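Local coordinates for protein putative glucoamylase (Bacteroides caccae ATCC 43185, PDB 4QT9) that probably hydrolyses glycosidic bonds in glucans as a glucoamylase-like enzyme with an alpha/alpha toroid fold, at residues K243-E248 / N295-I300; A147-Y152 / R165-W170. All blocks are in the same frame, centred on the assembly; numbering follows the deposited sequence.

Contact 1 (K243-E248 / N295-I300)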
loop_
_atom_site.group_PDB
_atom_site.type_symbol
_atom_site.label_atom_id
_atom_site.label_comp_id
_atom_site.label_asym_id
_atom_site.label_seq_id
_atom_site.Cartn_x
_atom_site.Cartn_y
_atom_site.Cartn_z
ATOM N N LYS A 243 1.570 22.289 13.453
ATOM C CA LYS A 243 0.665 22.764 12.418
ATOM C C LYS A 243 1.365 22.819 11.076
ATOM O O LYS A 243 2.545 23.176 10.991
ATOM C CB LYS A 243 0.115 24.145 12.785
ATOM C CG LYS A 243 -0.753 24.152 14.046
ATOM C CD LYS A 243 -2.248 24.055 13.745
ATOM C CE LYS A 243 -2.899 25.385 13.443
ATOM N NZ LYS A 243 -3.069 26.229 14.652
ATOM N N VAL A 244 0.648 22.405 10.029
ATOM C CA VAL A 244 1.101 22.418 8.639
ATOM C C VAL A 244 -0.086 22.932 7.840
ATOM O O VAL A 244 -1.177 22.383 7.982
ATOM C CB VAL A 244 1.622 21.050 8.089
ATOM C CG1 VAL A 244 2.230 21.229 6.689
ATOM C CG2 VAL A 244 2.632 20.392 9.022
ATOM N N GLU A 245 0.095 24.020 7.056
ATOM C CA GLU A 245 -0.957 24.640 6.228
ATOM C C GLU A 245 -2.183 25.036 7.107
ATOM O O GLU A 245 -3.324 24.954 6.654
ATOM C CB GLU A 245 -1.381 23.692 5.063
ATOM C CG GLU A 245 -0.312 23.325 4.032
ATOM C CD GLU A 245 0.270 24.453 3.196
ATOM O OE1 GLU A 245 -0.513 25.280 2.666
ATOM O OE2 GLU A 245 1.517 24.508 3.067
ATOM N N GLY A 246 -1.919 25.416 8.363
ATOM C CA GLY A 246 -2.929 25.800 9.350
ATOM C C GLY A 246 -3.714 24.634 9.918
ATOM O O GLY A 246 -4.699 24.845 10.626
ATOM N N ILE A 247 -3.269 23.377 9.636
ATOM C CA ILE A 247 -3.936 22.142 10.061
ATOM C C ILE A 247 -3.069 21.437 11.087
ATOM O O ILE A 247 -1.856 21.347 10.931
ATOM C CB ILE A 247 -4.285 21.237 8.837
ATOM C CG1 ILE A 247 -5.247 21.971 7.879
ATOM C CG2 ILE A 247 -4.893 19.875 9.275
ATOM C CD1 ILE A 247 -5.134 21.632 6.456
ATOM N N GLU A 248 -3.702 20.952 12.145
ATOM C CA GLU A 248 -3.023 20.296 13.249
ATOM C C GLU A 248 -2.727 18.818 12.952
ATOM O O GLU A 248 -3.635 18.031 12.664
ATOM C CB GLU A 248 -3.880 20.462 14.526
ATOM C CG GLU A 248 -3.369 19.747 15.765
ATOM C CD GLU A 248 -2.158 20.365 16.433
ATOM O OE1 GLU A 248 -2.267 21.507 16.939
ATOM O OE2 GLU A 248 -1.107 19.686 16.485
ATOM N N ASN A 295 -2.329 18.072 2.477
ATOM C CA ASN A 295 -1.940 17.808 1.090
ATOM C C ASN A 295 -2.750 18.666 0.131
ATOM O O ASN A 295 -2.178 19.338 -0.719
ATOM C CB ASN A 295 -2.140 16.309 0.776
ATOM C CG ASN A 295 -1.290 15.843 -0.363
ATOM O OD1 ASN A 295 -1.599 16.094 -1.532
ATOM N ND2 ASN A 295 -0.142 15.256 -0.038
ATOM N N ARG A 296 -4.085 18.657 0.303
ATOM C CA ARG A 296 -5.061 19.403 -0.482
ATOM C C ARG A 296 -4.850 20.922 -0.286
ATOM O O ARG A 296 -4.823 21.663 -1.275
ATOM C CB ARG A 296 -6.479 18.970 -0.071
ATOM C CG ARG A 296 -7.598 19.746 -0.770
ATOM C CD ARG A 296 -8.958 19.380 -0.217
ATOM N NE ARG A 296 -10.024 20.172 -0.819
ATOM C CZ ARG A 296 -10.470 21.318 -0.316
ATOM N NH1 ARG A 296 -9.936 21.820 0.787
ATOM N NH2 ARG A 296 -11.438 21.980 -0.926
ATOM N N ALA A 297 -4.674 21.368 0.973
ATOM C CA ALA A 297 -4.454 22.781 1.289
ATOM C C ALA A 297 -3.225 23.303 0.578
ATOM O O ALA A 297 -3.301 24.395 0.023
ATOM C CB ALA A 297 -4.316 22.980 2.793
ATOM N N TYR A 298 -2.108 22.527 0.548
ATOM C CA TYR A 298 -0.878 22.935 -0.144
ATOM C C TYR A 298 -1.120 23.113 -1.645
ATOM O O TYR A 298 -0.649 24.102 -2.210
ATOM C CB TYR A 298 0.290 21.936 0.079
ATOM C CG TYR A 298 1.520 22.284 -0.737
ATOM C CD1 TYR A 298 1.667 21.826 -2.044
ATOM C CD2 TYR A 298 2.483 23.155 -0.242
ATOM C CE1 TYR A 298 2.723 22.255 -2.849
ATOM C CE2 TYR A 298 3.559 23.572 -1.028
ATOM C CZ TYR A 298 3.684 23.106 -2.329
ATOM O OH TYR A 298 4.748 23.510 -3.101
ATOM N N CYS A 299 -1.823 22.142 -2.298
ATOM C CA CYS A 299 -2.117 22.188 -3.734
ATOM C C CYS A 299 -3.028 23.356 -4.059
ATOM O O CYS A 299 -2.818 23.997 -5.096
ATOM C CB CYS A 299 -2.715 20.878 -4.223
ATOM S SG CYS A 299 -1.618 19.445 -4.045
ATOM N N ILE A 300 -4.019 23.668 -3.173
ATOM C CA ILE A 300 -4.921 24.822 -3.386
ATOM C C ILE A 300 -4.083 26.100 -3.285
ATOM O O ILE A 300 -4.229 26.985 -4.115
ATOM C CB ILE A 300 -6.143 24.808 -2.407
ATOM C CG1 ILE A 300 -7.112 23.652 -2.788
ATOM C CG2 ILE A 300 -6.882 26.183 -2.372
ATOM C CD1 ILE A 300 -8.117 23.311 -1.783
#

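Contact 2 (A147-Y152 / R165-W170)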
loop_
_atom_site.group_PDB
_atom_site.type_symbol
_atom_site.label_atom_id
_atom_site.label_comp_id
_atom_site.label_asym_id
_atom_site.label_seq_id
_atom_site.Cartn_x
_atom_site.Cartn_y
_atom_site.Cartn_z
ATOM N N ALA A 147 -6.370 -11.047 4.347
ATOM C CA ALA A 147 -7.695 -10.689 3.842
ATOM C C ALA A 147 -8.283 -11.850 2.975
ATOM O O ALA A 147 -9.439 -12.227 3.167
ATOM C CB ALA A 147 -7.613 -9.401 3.023
ATOM N N VAL A 148 -7.481 -12.433 2.062
ATOM C CA VAL A 148 -7.911 -13.577 1.214
ATOM C C VAL A 148 -8.173 -14.786 2.118
ATOM O O VAL A 148 -9.142 -15.529 1.919
ATOM C CB VAL A 148 -6.890 -13.918 0.083
ATOM C CG1 VAL A 148 -7.279 -15.200 -0.676
ATOM C CG2 VAL A 148 -6.733 -12.753 -0.882
ATOM N N HIS A 149 -7.301 -14.979 3.110
ATOM C CA HIS A 149 -7.448 -16.055 4.093
ATOM C C HIS A 149 -8.848 -16.005 4.734
ATOM O O HIS A 149 -9.547 -17.021 4.776
ATOM C CB HIS A 149 -6.369 -15.949 5.184
ATOM C CG HIS A 149 -6.537 -17.032 6.200
ATOM N ND1 HIS A 149 -7.350 -16.860 7.303
ATOM C CD2 HIS A 149 -6.124 -18.315 6.154
ATOM C CE1 HIS A 149 -7.380 -18.030 7.913
ATOM N NE2 HIS A 149 -6.642 -18.936 7.268
ATOM N N GLN A 150 -9.253 -14.812 5.195
ATOM C CA GLN A 150 -10.553 -14.604 5.846
ATOM C C GLN A 150 -11.710 -14.719 4.857
ATOM O O GLN A 150 -12.775 -15.204 5.236
ATOM C CB GLN A 150 -10.588 -13.271 6.600
ATOM C CG GLN A 150 -9.698 -13.306 7.864
ATOM C CD GLN A 150 -10.045 -14.415 8.811
ATOM O OE1 GLN A 150 -9.336 -15.419 8.914
ATOM N NE2 GLN A 150 -11.159 -14.274 9.490
ATOM N N TYR A 151 -11.490 -14.351 3.591
ATOM C CA TYR A 151 -12.515 -14.475 2.568
ATOM C C TYR A 151 -12.819 -15.951 2.260
ATOM O O TYR A 151 -13.980 -16.305 2.074
ATOM C CB TYR A 151 -12.051 -13.759 1.290
ATOM C CG TYR A 151 -13.131 -13.560 0.253
ATOM C CD1 TYR A 151 -14.106 -12.577 0.412
ATOM C CD2 TYR A 151 -13.134 -14.298 -0.927
ATOM C CE1 TYR A 151 -15.071 -12.347 -0.568
ATOM C CE2 TYR A 151 -14.094 -14.075 -1.921
ATOM C CZ TYR A 151 -15.059 -13.094 -1.738
ATOM O OH TYR A 151 -16.032 -12.868 -2.693
ATOM N N TYR A 152 -11.778 -16.804 2.213
ATOM C CA TYR A 152 -11.889 -18.227 1.875
ATOM C C TYR A 152 -11.989 -19.189 3.081
ATOM O O TYR A 152 -12.324 -20.366 2.877
ATOM C CB TYR A 152 -10.693 -18.636 1.011
ATOM C CG TYR A 152 -10.735 -18.159 -0.438
ATOM C CD1 TYR A 152 -11.946 -17.858 -1.064
ATOM C CD2 TYR A 152 -9.581 -18.123 -1.213
ATOM C CE1 TYR A 152 -12.000 -17.504 -2.411
ATOM C CE2 TYR A 152 -9.621 -17.760 -2.558
ATOM C CZ TYR A 152 -10.832 -17.437 -3.151
ATOM O OH TYR A 152 -10.859 -17.053 -4.474
ATOM N N ARG A 165 -3.137 -23.063 2.986
ATOM C CA ARG A 165 -1.840 -22.827 2.353
ATOM C C ARG A 165 -1.358 -21.395 2.655
ATOM O O ARG A 165 -0.164 -21.173 2.890
ATOM C CB ARG A 165 -1.941 -23.096 0.834
ATOM C CG ARG A 165 -1.940 -24.595 0.547
ATOM C CD ARG A 165 -2.280 -24.861 -0.875
ATOM N NE ARG A 165 -1.215 -24.456 -1.793
ATOM C CZ ARG A 165 -1.383 -24.312 -3.103
ATOM N NH1 ARG A 165 -2.564 -24.533 -3.656
ATOM N NH2 ARG A 165 -0.361 -23.970 -3.873
ATOM N N ILE A 166 -2.292 -20.437 2.714
ATOM C CA ILE A 166 -1.979 -19.049 3.031
ATOM C C ILE A 166 -1.520 -18.945 4.510
ATOM O O ILE A 166 -0.523 -18.251 4.808
ATOM C CB ILE A 166 -3.187 -18.123 2.727
ATOM C CG1 ILE A 166 -3.325 -17.898 1.209
ATOM C CG2 ILE A 166 -3.032 -16.768 3.456
ATOM C CD1 ILE A 166 -4.707 -17.504 0.711
ATOM N N ASP A 167 -2.248 -19.614 5.423
ATOM C CA ASP A 167 -1.893 -19.598 6.851
ATOM C C ASP A 167 -0.489 -20.163 7.068
ATOM O O ASP A 167 0.226 -19.640 7.896
ATOM C CB ASP A 167 -2.917 -20.346 7.715
ATOM C CG ASP A 167 -2.755 -20.057 9.220
ATOM O OD1 ASP A 167 -2.909 -18.894 9.625
ATOM O OD2 ASP A 167 -2.485 -20.994 9.975
ATOM N N ARG A 168 -0.083 -21.182 6.293
ATOM C CA ARG A 168 1.271 -21.735 6.382
ATOM C C ARG A 168 2.326 -20.670 5.991
ATOM O O ARG A 168 3.333 -20.561 6.691
ATOM C CB ARG A 168 1.435 -22.998 5.522
ATOM C CG ARG A 168 2.696 -23.782 5.894
ATOM C CD ARG A 168 3.138 -24.748 4.809
ATOM N NE ARG A 168 4.597 -24.805 4.686
ATOM C CZ ARG A 168 5.319 -25.922 4.738
ATOM N NH1 ARG A 168 4.726 -27.099 4.908
ATOM N NH2 ARG A 168 6.640 -25.872 4.618
ATOM N N LEU A 169 2.086 -19.873 4.899
ATOM C CA LEU A 169 3.012 -18.834 4.475
ATOM C C LEU A 169 3.121 -17.757 5.529
ATOM O O LEU A 169 4.218 -17.263 5.739
ATOM C CB LEU A 169 2.593 -18.186 3.127
ATOM C CG LEU A 169 2.600 -19.112 1.874
ATOM C CD1 LEU A 169 1.841 -18.467 0.714
ATOM C CD2 LEU A 169 4.013 -19.487 1.450
ATOM N N TRP A 170 1.972 -17.347 6.125
ATOM C CA TRP A 170 1.849 -16.352 7.195
ATOM C C TRP A 170 2.641 -16.870 8.420
ATOM O O TRP A 170 3.467 -16.133 8.962
ATOM C CB TRP A 170 0.342 -16.095 7.526
ATOM C CG TRP A 170 0.001 -15.540 8.899
ATOM C CD1 TRP A 170 -0.802 -16.128 9.839
ATOM C CD2 TRP A 170 0.426 -14.276 9.467
ATOM N NE1 TRP A 170 -0.915 -15.311 10.948
ATOM C CE2 TRP A 170 -0.179 -14.163 10.739
ATOM C CE3 TRP A 170 1.275 -13.248 9.031
ATOM C CZ2 TRP A 170 -0.015 -13.027 11.553
ATOM C CZ3 TRP A 170 1.465 -12.132 9.853
ATOM C CH2 TRP A 170 0.835 -12.037 11.104
#

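Contact 1 (K243-E248 / N295-I300)
Glu245 and Ile247, at the tip of a beta hairpin, lean on Ala297 and Tyr298 near the C-terminal end of helix 284-301. The close apolar part is small: Ala297 CB points at the cleft between the two hairpin side chains, 3.8 Å from Glu245 CB and 4.0 Å from Ile247 CD1. Ile247 continues this packing along the same helix on Asn290, Leu293 and Val294. Beside it lies a polar, partly exposed flank. CG of Glu245 stands beside the backbone N (chi1 -62°) and the chain bends at chi2 (-63°), bringing the carboxylate obliquely across to Tyr298. There OE2 lies at the ring edge, in plane, 3.7 Å from CD2, and OE1 stands 3.7 Å from Tyr298 CA; carboxylate and ring planes are 81° apart. OE2 also forms a salt bridge with Arg301, while the tyrosine hydroxyl is hydrogen-bonded to Asp335. The loose, solvent side is the turn: a type I' turn from Val244 to Ile247 shapes the tip, closed by Ile247 N to Val244 O at 2.8 Å, with Gly246 exposed. Replacing Glu245 by an alanine would probably leave Arg301 without this carboxylate and open a gap beside the edge of Tyr298. With no hydrogen bond between the two segments, the hairpin tip is held here by aliphatic contacts on the Ala297 methyl and by a charge pair with the residue just beyond 295-300.

Contact 2 (A147-Y152 / R165-W170)
Two consecutive, roughly antiparallel helices, 135-152 and 157-172, meet side by side as an alpha-hairpin of the alpha/alpha toroid, through Val148 and His149 on one and Ile166 and Asp167 on the other. Their local axes approach to 9.8 Å with 150° between their directions, and His149 and Ile166 bring the backbones nearest, 6.3 Å between CA atoms. Ile166 reaches across with both branches. CD1 meets Val148 CG1 at 3.7 Å, the two side chains crossing at about a right angle, while CG2 presses on His149 CB at 3.8 Å. On the side facing helices 67-83 and 88-104, Val148 goes on to Ile74, Leu78 and Met95, and Ile166 to Val99, so the contact merges with the packing against those helices. With CG anti to the backbone N (chi1 179°), the imidazole of His149 reaches the residue after Ile166, Asp167, obliquely, NE2 4.0 Å from its CB. The ring's rotation is fixed from its own helix: ND1 donates to a lone pair of Gln150 OE1 at 2.9 Å, in the ring plane but bent, with an N-H...O angle of 139°. His417 meets the same ring. Asp167 OD2 forms a salt bridge with Arg171, while OD1 stays 4.4 Å from His149 NE2. The helices thus join by apolar contact, and His149 ND1 and Asp167 OD2 find their partners on their own helices, not across the interface.

The two contacts lie on opposite sides of the chain's centre, their own centres about 40 Å apart, and share no helix or strand. Contact 2 is the more deeply set: two of its four touching residues are buried, and it joins successive helices of the toroid. Contact 1 lies further out, about 23 Å from the chain's centre against 18 Å, and brings a beta-hairpin tip onto a helix from a later part of the chain. Neither has a hydrogen bond across its segments. In contact 2 an isoleucine spans a valine and a histidine, whereas in contact 1 one alanine methyl and a bent glutamate do most of the touching. In contact 1 the salt bridge runs from the hairpin to the helix, to Arg301; in contact 2 it stays within one helix.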